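Side-chain contacts in endoglucanase (Clostridium thermocellum, PDB 2YIK), which probably hydrolyses internal glycosidic bonds of cellulose, as a secreted family 9 cellulase: residues Tyr46-Tyr51 with Ala151-Val156; Ala399-Leu404 with Asn502-Gly507. All blocks are in the same frame, centred on the assembly; numbering follows the deposited sequence.

Contact 1. Residues Tyr46-Tyr51 with Ala151-Val156; sequences YSMFFY and AVHAEV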
loop_
_atom_site.group_PDB
_atom_site.type_symbol
_atom_site.label_atom_id
_atom_site.label_comp_id
_atom_site.label_asym_id
_atom_site.label_seq_id
_atom_site.Cartn_x
_atom_site.Cartn_y
_atom_site.Cartn_z
ATOM N N TYR A 46 0.649 7.395 15.538
ATOM C CA TYR A 46 1.943 6.744 15.407
ATOM C C TYR A 46 2.126 5.958 14.109
ATOM O O TYR A 46 3.189 6.021 13.492
ATOM C CB TYR A 46 2.183 5.811 16.600
ATOM C CG TYR A 46 2.745 6.494 17.831
ATOM C CD1 TYR A 46 2.159 7.651 18.341
ATOM C CD2 TYR A 46 3.851 5.967 18.497
ATOM C CE1 TYR A 46 2.658 8.267 19.480
ATOM C CE2 TYR A 46 4.361 6.576 19.641
ATOM C CZ TYR A 46 3.758 7.726 20.128
ATOM O OH TYR A 46 4.245 8.327 21.268
ATOM N N SER A 47 1.094 5.229 13.690
ATOM C CA SER A 47 1.185 4.398 12.485
ATOM C C SER A 47 1.769 5.058 11.237
ATOM O O SER A 47 2.508 4.417 10.493
ATOM C CB SER A 47 -0.187 3.786 12.137
ATOM O OG SER A 47 -1.089 4.745 11.612
ATOM N N MET A 48 1.453 6.328 11.002
ATOM C CA MET A 48 1.953 7.000 9.806
ATOM C C MET A 48 3.418 7.393 9.838
ATOM O O MET A 48 4.031 7.589 8.786
ATOM C CB MET A 48 1.091 8.224 9.481
ATOM C CG MET A 48 -0.282 7.837 8.974
ATOM S SD MET A 48 -1.423 9.201 8.678
ATOM C CE MET A 48 -2.117 9.393 10.268
ATOM N N PHE A 49 3.993 7.496 11.029
ATOM C CA PHE A 49 5.392 7.886 11.132
ATOM C C PHE A 49 6.364 6.926 10.477
ATOM O O PHE A 49 7.498 7.301 10.193
ATOM C CB PHE A 49 5.766 8.122 12.593
ATOM C CG PHE A 49 5.323 9.456 13.093
ATOM C CD1 PHE A 49 6.140 10.576 12.952
ATOM C CD2 PHE A 49 4.059 9.611 13.643
ATOM C CE1 PHE A 49 5.689 11.837 13.345
ATOM C CE2 PHE A 49 3.601 10.855 14.036
ATOM C CZ PHE A 49 4.417 11.974 13.890
ATOM N N PHE A 50 5.930 5.696 10.223
ATOM C CA PHE A 50 6.819 4.753 9.560
ATOM C C PHE A 50 7.075 5.270 8.157
ATOM O O PHE A 50 8.162 5.107 7.612
ATOM C CB PHE A 50 6.207 3.356 9.442
ATOM C CG PHE A 50 7.068 2.411 8.644
ATOM C CD1 PHE A 50 8.235 1.888 9.187
ATOM C CD2 PHE A 50 6.729 2.071 7.334
ATOM C CE1 PHE A 50 9.074 1.080 8.426
ATOM C CE2 PHE A 50 7.558 1.267 6.567
ATOM C CZ PHE A 50 8.725 0.755 7.117
ATOM N N TYR A 51 6.068 5.900 7.570
ATOM C CA TYR A 51 6.224 6.414 6.225
ATOM C C TYR A 51 7.226 7.560 6.199
ATOM O O TYR A 51 8.019 7.665 5.264
ATOM C CB TYR A 51 4.856 6.803 5.667
ATOM C CG TYR A 51 4.011 5.567 5.451
ATOM C CD1 TYR A 51 4.340 4.645 4.454
ATOM C CD2 TYR A 51 2.949 5.265 6.305
ATOM C CE1 TYR A 51 3.636 3.444 4.318
ATOM C CE2 TYR A 51 2.241 4.069 6.181
ATOM C CZ TYR A 51 2.591 3.160 5.189
ATOM O OH TYR A 51 1.929 1.958 5.094
ATOM N N ALA A 151 -5.332 14.063 9.695
ATOM C CA ALA A 151 -5.619 14.110 8.264
ATOM C C ALA A 151 -4.505 14.774 7.465
ATOM O O ALA A 151 -4.156 14.316 6.372
ATOM C CB ALA A 151 -6.948 14.819 8.017
ATOM N N VAL A 152 -3.935 15.847 8.006
ATOM C CA VAL A 152 -2.859 16.539 7.313
ATOM C C VAL A 152 -1.673 15.600 7.086
ATOM O O VAL A 152 -1.099 15.571 5.994
ATOM C CB VAL A 152 -2.396 17.794 8.092
ATOM C CG1 VAL A 152 -1.142 18.384 7.445
ATOM C CG2 VAL A 152 -3.514 18.831 8.102
ATOM N N HIS A 153 -1.319 14.828 8.110
ATOM C CA HIS A 153 -0.201 13.880 8.023
ATOM C C HIS A 153 -0.482 12.866 6.907
ATOM O O HIS A 153 0.387 12.567 6.088
ATOM C CB HIS A 153 -0.035 13.150 9.360
ATOM C CG HIS A 153 1.263 12.411 9.502
ATOM N ND1 HIS A 153 2.181 12.301 8.480
ATOM C CD2 HIS A 153 1.794 11.746 10.557
ATOM C CE1 HIS A 153 3.222 11.601 8.899
ATOM N NE2 HIS A 153 3.012 11.254 10.154
ATOM N N ALA A 154 -1.705 12.346 6.877
ATOM C CA ALA A 154 -2.106 11.378 5.859
ATOM C C ALA A 154 -1.984 11.956 4.448
ATOM O O ALA A 154 -1.469 11.303 3.539
ATOM C CB ALA A 154 -3.538 10.926 6.108
ATOM N N GLU A 155 -2.455 13.187 4.268
ATOM C CA GLU A 155 -2.392 13.810 2.958
ATOM C C GLU A 155 -0.952 14.058 2.500
ATOM O O GLU A 155 -0.649 13.928 1.314
ATOM C CB GLU A 155 -3.229 15.094 2.948
ATOM C CG GLU A 155 -4.724 14.801 3.135
ATOM C CD GLU A 155 -5.607 16.016 2.928
ATOM O OE1 GLU A 155 -5.060 17.105 2.681
ATOM O OE2 GLU A 155 -6.851 15.883 3.013
ATOM N N VAL A 156 -0.056 14.377 3.433
ATOM C CA VAL A 156 1.338 14.601 3.062
ATOM C C VAL A 156 1.958 13.298 2.557
ATOM O O VAL A 156 2.715 13.293 1.575
ATOM C CB VAL A 156 2.169 15.133 4.253
ATOM C CG1 VAL A 156 3.646 15.150 3.894
ATOM C CG2 VAL A 156 1.704 16.545 4.614
#
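One face of the Phe49 ring receives the edge of the His153 imidazole, while the backbone Tyr46 O lies near the plane of the phenyl at its rim. The two rings form a T-shaped pair: their centroids are 4.9 Å apart and their planes meet at 71°. Seen from the imidazole, Phe49 lies at the edge, and one face is covered by Met48. Met48 CB is 3.8 Å from the centroid of the His153 ring and 20° off its normal, a CH-pi contact displaced toward the rim. His153 holds its CG anti to the backbone N (chi1 -166°), which carries the ring out from its helix, with Met48 over one face and Phe49 at the edge.

Met48 then continues past the imidazole to the helix backbone. Its sulfur stands 4.7 Å from the ring centroid, obliquely, and packs on the next residue: Met48 SD is 3.6 Å from Ala154 CA and 3.7 Å from Ala154 CB. No hydrogen bond crosses between the segments; the contacts behind the 220 Å² buried are the T-shaped pair, the CH-pi contact and the packing of the sulfur.

In the fold, the contact sets the region where helix 40-47 gives way to helix 49-54 against the first turn of helix 151-167. Phe145 of helix 142-147 touches both Met48 and Ala154, while Tyr138 of helix 124-140 packs on Ala151 and Ala154.

Contact 2. Residues Ala399-Leu404 with Asn502-Gly507; sequences AQLIAL and NAAFVG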
loop_
_atom_site.group_PDB
_atom_site.type_symbol
_atom_site.label_atom_id
_atom_site.label_comp_id
_atom_site.label_asym_id
_atom_site.label_seq_id
_atom_site.Cartn_x
_atom_site.Cartn_y
_atom_site.Cartn_z
ATOM N N ALA A 399 -7.117 -7.857 7.476
ATOM C CA ALA A 399 -8.413 -8.458 7.777
ATOM C C ALA A 399 -9.181 -7.501 8.683
ATOM O O ALA A 399 -10.393 -7.344 8.548
ATOM C CB ALA A 399 -8.230 -9.809 8.471
ATOM N N GLN A 400 -8.468 -6.873 9.615
ATOM C CA GLN A 400 -9.087 -5.912 10.526
ATOM C C GLN A 400 -9.703 -4.775 9.715
ATOM O O GLN A 400 -10.839 -4.361 9.959
ATOM C CB GLN A 400 -8.046 -5.337 11.494
ATOM C CG GLN A 400 -7.563 -6.291 12.585
ATOM C CD GLN A 400 -6.637 -5.598 13.577
ATOM O OE1 GLN A 400 -6.905 -4.472 13.999
ATOM N NE2 GLN A 400 -5.551 -6.268 13.958
ATOM N N LEU A 401 -8.941 -4.266 8.752
ATOM C CA LEU A 401 -9.416 -3.182 7.903
ATOM C C LEU A 401 -10.699 -3.593 7.193
ATOM O O LEU A 401 -11.693 -2.873 7.250
ATOM C CB LEU A 401 -8.355 -2.800 6.870
ATOM C CG LEU A 401 -8.760 -1.715 5.866
ATOM C CD1 LEU A 401 -9.100 -0.427 6.611
ATOM C CD2 LEU A 401 -7.623 -1.477 4.882
ATOM N N ILE A 402 -10.677 -4.753 6.536
ATOM C CA ILE A 402 -11.858 -5.244 5.823
ATOM C C ILE A 402 -13.023 -5.399 6.791
ATOM O O ILE A 402 -14.159 -5.078 6.460
ATOM C CB ILE A 402 -11.600 -6.610 5.132
ATOM C CG1 ILE A 402 -10.489 -6.463 4.088
ATOM C CG2 ILE A 402 -12.897 -7.136 4.505
ATOM C CD1 ILE A 402 -10.841 -5.559 2.958
ATOM N N ALA A 403 -12.738 -5.885 7.993
ATOM C CA ALA A 403 -13.782 -6.071 8.995
ATOM C C ALA A 403 -14.460 -4.742 9.350
ATOM O O ALA A 403 -15.686 -4.665 9.447
ATOM C CB ALA A 403 -13.191 -6.700 10.249
ATOM N N LEU A 404 -13.650 -3.704 9.540
ATOM C CA LEU A 404 -14.148 -2.381 9.901
ATOM C C LEU A 404 -14.874 -1.689 8.742
ATOM O O LEU A 404 -15.831 -0.951 8.956
ATOM C CB LEU A 404 -12.983 -1.534 10.416
ATOM C CG LEU A 404 -12.372 -2.171 11.677
ATOM C CD1 LEU A 404 -10.934 -1.726 11.869
ATOM C CD2 LEU A 404 -13.233 -1.811 12.880
ATOM N N ASN A 502 2.597 -1.596 7.065
ATOM C CA ASN A 502 1.885 -0.529 7.758
ATOM C C ASN A 502 0.647 -0.007 7.034
ATOM O O ASN A 502 -0.190 0.664 7.636
ATOM C CB ASN A 502 2.837 0.649 8.041
ATOM C CG ASN A 502 3.446 0.593 9.438
ATOM O OD1 ASN A 502 3.269 1.512 10.246
ATOM N ND2 ASN A 502 4.160 -0.481 9.730
ATOM N N ALA A 503 0.522 -0.332 5.754
ATOM C CA ALA A 503 -0.591 0.146 4.936
ATOM C C ALA A 503 -2.014 -0.042 5.476
ATOM O O ALA A 503 -2.725 0.942 5.706
ATOM C CB ALA A 503 -0.475 -0.445 3.537
ATOM N N ALA A 504 -2.443 -1.286 5.668
ATOM C CA ALA A 504 -3.795 -1.520 6.172
ATOM C C ALA A 504 -3.877 -1.178 7.657
ATOM O O ALA A 504 -4.941 -0.834 8.170
ATOM C CB ALA A 504 -4.221 -2.977 5.939
ATOM N N PHE A 505 -2.739 -1.271 8.334
ATOM C CA PHE A 505 -2.647 -0.974 9.762
ATOM C C PHE A 505 -3.121 0.454 10.056
ATOM O O PHE A 505 -3.809 0.692 11.050
ATOM C CB PHE A 505 -1.196 -1.203 10.225
ATOM C CG PHE A 505 -0.897 -0.708 11.619
ATOM C CD1 PHE A 505 -1.716 -1.036 12.701
ATOM C CD2 PHE A 505 0.246 0.053 11.854
ATOM C CE1 PHE A 505 -1.411 -0.595 13.992
ATOM C CE2 PHE A 505 0.565 0.499 13.142
ATOM C CZ PHE A 505 -0.260 0.170 14.217
ATOM N N VAL A 506 -2.778 1.397 9.185
ATOM C CA VAL A 506 -3.196 2.778 9.388
ATOM C C VAL A 506 -4.718 2.853 9.401
ATOM O O VAL A 506 -5.317 3.389 10.335
ATOM C CB VAL A 506 -2.652 3.704 8.277
ATOM C CG1 VAL A 506 -3.221 5.124 8.442
ATOM C CG2 VAL A 506 -1.133 3.723 8.329
ATOM N N GLY A 507 -5.336 2.294 8.365
ATOM C CA GLY A 507 -6.782 2.306 8.257
ATOM C C GLY A 507 -7.504 1.586 9.383
ATOM O O GLY A 507 -8.579 2.021 9.812
#
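Leu401 meets both Ala504 and Gly507, and it supplies most of the surface that 399-404 contributes to this contact. In sequence order, Ala399 comes first, its CB directed away from 502-507; it touches Trp372 and Trp420. Gln400 follows; it does not reach across, but packs on Met425 of helix 416-428, which also touches Phe505, so that one methionine joins the two helices indirectly.

At Leu401 the side chain divides its two methyls between two residues about one helical turn apart. CG is anti to the backbone N (chi1 177°), and chi2 near 60° spreads the branches. CD2 goes to Ala504, 3.9 Å from Ala504 CB. CD1 goes to Gly507 and rests on bare backbone, 3.8 Å from Gly507 C and 3.9 Å from Gly507 CA. With no side chain on Gly507, the methyl can lie directly against the main chain. Closer to the root, Leu401 CB is 4.1 Å from Ala504 O. The backbones are correspondingly near: Leu401 CA is 6.1 Å from Gly507 CA, and 6.1 Å from Ala504 CA as well.

Family 9 catalytic domains are built as an (alpha/alpha)6 barrel, and helices 392-408 and 499-516 of that all-helical body meet here, packed through small residues on one side and a leucine on the other. The side chains that meet are apolar, no hydrogen bond crosses, and 154 Å² is buried.

Further along, Ile402 and Ala403 do not meet 502-507 and pack on Leu369 of helix 363-373. Leu404, about one turn after Leu401, has its CB directed toward the partner helix but its side chain approaches 502-507 no closer than 4.9 Å.

Helix 499-516 connects the two contacts, whose centres are about 15 Å apart. It presents Ala504 and Gly507 to residues 399-404, while other residues of the same helix meet residues 46-51. Tyr51 OH lies 2.8 Å from Ala503 N and is hydrogen-bonded to Ile499 O, and Ser47 OG comes within 3.4 Å of Val506 CG2. In contact 1 Met48 and Phe49 meet helix 151-167, while Ser47 and Tyr51 of the same segment touch helix 499-516. Along the chain the contacts follow in series. Both are buried and lie away from the metal sites and from His451, the predicted active-site residue.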